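PDB 6CC2: cell division control protein 45 cdc45 putative from Entamoeba histolytica, which probably serves in eukaryotic DNA replication as Cdc45, a RecJ-related component of the replicative CMG helicase. Local coordinates for residues I36-I41 against F81-A86. Sequence-based numbering, arbitrary orientation.
Sequences IVCYKI and FFIDCA. With EDO (1,2-ethanediol), chain J.
Helix-on-sheet packing in the N-terminal parallel α/β domain, consistent with the DHH-type fold of the RecJ relatives of Cdc45, brings C38 and Y39 of helix 33-48 against I83 at the end of strand 77-83. I83 spreads its two branches against the helix. Its CG2 meets C38 CB at 3.8 Å, and its longer arm runs on until CD1 lies 4.0 Å from the backbone N of Y39. An extended chain (chi2 175°) carries this methyl to the helix surface, where it also comes within 4.1 Å of C38 SG. With its sulfur anti to the backbone N (chi1 -179°), C38 lays SG 3.9 Å from I83 CG2; a small, weakly polar thiol suits this buried apolar interface, while beta-branched I83 suits the extended strand and offers two separate methyls. No hydrogen bond crosses the interface. Y39 serves twice: its aliphatic CB packs 4.3 Å from I83 CD1, and its long ring carries OH to a 2.5 Å hydrogen bond with O1 of a 1,2-ethanediol, an atom in the ring plane, at its edge; the diol probably comes from the crystallisation liquor. Strand 24-29 pairs alongside I83 and touches Y39 through L27 and V29, while C38 also meets I106 of strand 102-106 and V182 and A186 of helix 182-192.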
loop_
_atom_site.group_PDB
_atom_site.type_symbol
_atom_site.label_atom_id
_atom_site.label_comp_id
_atom_site.label_asym_id
_atom_site.label_seq_id
_atom_site.Cartn_x
_atom_site.Cartn_y
_atom_site.Cartn_z
ATOM N N ILE A 36 7.147 -6.541 -0.107
ATOM C CA ILE A 36 7.176 -7.934 0.351
ATOM C C ILE A 36 7.264 -8.871 -0.847
ATOM O O ILE A 36 7.999 -9.873 -0.834
ATOM C CB ILE A 36 5.963 -8.268 1.222
ATOM C CG1 ILE A 36 5.886 -7.328 2.438
ATOM C CG2 ILE A 36 6.037 -9.735 1.722
ATOM C CD1 ILE A 36 4.743 -7.638 3.392
ATOM N N VAL A 37 6.502 -8.565 -1.901
ATOM C CA VAL A 37 6.563 -9.370 -3.126
ATOM C C VAL A 37 7.984 -9.412 -3.667
ATOM O O VAL A 37 8.487 -10.463 -4.074
ATOM C CB VAL A 37 5.586 -8.810 -4.176
ATOM C CG1 VAL A 37 5.865 -9.379 -5.556
ATOM C CG2 VAL A 37 4.131 -9.059 -3.735
ATOM N N CYS A 38 8.654 -8.249 -3.721
ATOM C CA CYS A 38 10.018 -8.207 -4.226
ATOM C C CYS A 38 10.930 -9.086 -3.381
ATOM O O CYS A 38 11.654 -9.940 -3.908
ATOM C CB CYS A 38 10.494 -6.751 -4.264
ATOM S SG CYS A 38 12.177 -6.516 -4.888
ATOM N N TYR A 39 10.868 -8.927 -2.060
ATOM C CA TYR A 39 11.622 -9.796 -1.173
ATOM C C TYR A 39 11.339 -11.269 -1.459
ATOM O O TYR A 39 12.254 -12.090 -1.508
ATOM C CB TYR A 39 11.285 -9.494 0.285
ATOM C CG TYR A 39 12.074 -10.340 1.244
ATOM C CD1 TYR A 39 11.603 -11.596 1.638
ATOM C CD2 TYR A 39 13.298 -9.933 1.724
ATOM C CE1 TYR A 39 12.320 -12.394 2.485
ATOM C CE2 TYR A 39 14.017 -10.724 2.574
ATOM C CZ TYR A 39 13.534 -11.960 2.948
ATOM O OH TYR A 39 14.264 -12.773 3.808
ATOM N N LYS A 40 10.059 -11.629 -1.590
ATOM C CA LYS A 40 9.683 -13.029 -1.802
ATOM C C LYS A 40 10.325 -13.584 -3.067
ATOM O O LYS A 40 10.925 -14.674 -3.052
ATOM C CB LYS A 40 8.143 -13.133 -1.877
ATOM C CG LYS A 40 7.593 -14.517 -2.196
ATOM C CD LYS A 40 7.971 -15.522 -1.145
ATOM C CE LYS A 40 7.340 -16.876 -1.409
ATOM N NZ LYS A 40 7.726 -17.877 -0.350
ATOM N N ILE A 41 10.235 -12.834 -4.167
ATOM C CA ILE A 41 10.755 -13.322 -5.444
ATOM C C ILE A 41 12.273 -13.462 -5.394
ATOM O O ILE A 41 12.841 -14.464 -5.845
ATOM C CB ILE A 41 10.289 -12.385 -6.583
ATOM C CG1 ILE A 41 8.779 -12.529 -6.764
ATOM C CG2 ILE A 41 11.010 -12.714 -7.876
ATOM C CD1 ILE A 41 8.170 -11.593 -7.818
ATOM N N PHE A 81 20.312 -5.002 -0.164
ATOM C CA PHE A 81 19.275 -4.533 -1.070
ATOM C C PHE A 81 18.350 -3.615 -0.284
ATOM O O PHE A 81 17.925 -3.971 0.817
ATOM C CB PHE A 81 18.453 -5.699 -1.625
ATOM C CG PHE A 81 19.154 -6.488 -2.656
ATOM C CD1 PHE A 81 20.054 -7.485 -2.298
ATOM C CD2 PHE A 81 18.914 -6.258 -4.010
ATOM C CE1 PHE A 81 20.687 -8.241 -3.268
ATOM C CE2 PHE A 81 19.562 -7.015 -4.974
ATOM C CZ PHE A 81 20.452 -7.991 -4.600
ATOM N N PHE A 82 18.056 -2.447 -0.841
ATOM C CA PHE A 82 17.046 -1.539 -0.320
ATOM C C PHE A 82 15.835 -1.652 -1.236
ATOM O O PHE A 82 15.942 -1.415 -2.452
ATOM C CB PHE A 82 17.572 -0.108 -0.277
ATOM C CG PHE A 82 18.789 0.074 0.605
ATOM C CD1 PHE A 82 18.915 -0.616 1.802
ATOM C CD2 PHE A 82 19.802 0.924 0.227
ATOM C CE1 PHE A 82 20.027 -0.447 2.615
ATOM C CE2 PHE A 82 20.920 1.104 1.039
ATOM C CZ PHE A 82 21.031 0.413 2.241
ATOM N N ILE A 83 14.696 -2.054 -0.665
ATOM C CA ILE A 83 13.493 -2.360 -1.445
ATOM C C ILE A 83 12.418 -1.306 -1.184
ATOM O O ILE A 83 11.936 -1.157 -0.054
ATOM C CB ILE A 83 12.983 -3.775 -1.122
ATOM C CG1 ILE A 83 14.056 -4.808 -1.479
ATOM C CG2 ILE A 83 11.677 -4.060 -1.857
ATOM C CD1 ILE A 83 13.703 -6.235 -1.084
ATOM N N ASP A 84 12.034 -0.614 -2.264
ATOM C CA ASP A 84 10.976 0.420 -2.293
ATOM C C ASP A 84 11.316 1.602 -1.396
ATOM O O ASP A 84 10.448 2.328 -0.941
ATOM C CB ASP A 84 9.590 -0.148 -1.970
ATOM C CG ASP A 84 8.502 0.353 -2.952
ATOM O OD1 ASP A 84 8.843 1.060 -3.930
ATOM O OD2 ASP A 84 7.303 0.033 -2.758
ATOM N N CYS A 85 12.606 1.820 -1.163
ATOM C CA CYS A 85 13.103 3.009 -0.498
ATOM C C CYS A 85 14.535 3.250 -0.965
ATOM O O CYS A 85 15.131 2.405 -1.640
ATOM C CB CYS A 85 13.053 2.869 1.024
ATOM S SG CYS A 85 14.055 1.512 1.695
ATOM N N ALA A 86 15.048 4.432 -0.628
ATOM C CA ALA A 86 16.434 4.848 -0.772
ATOM C C ALA A 86 16.799 5.361 -2.155
ATOM O O ALA A 86 17.773 6.107 -2.295
ATOM C CB ALA A 86 17.392 3.704 -0.424
HETATM C C1 EDO J . 12.623 -16.110 4.001
HETATM O O1 EDO J . 13.757 -15.235 4.086
HETATM C C2 EDO J . 12.717 -16.924 2.720
HETATM O O2 EDO J . 13.976 -17.611 2.677
#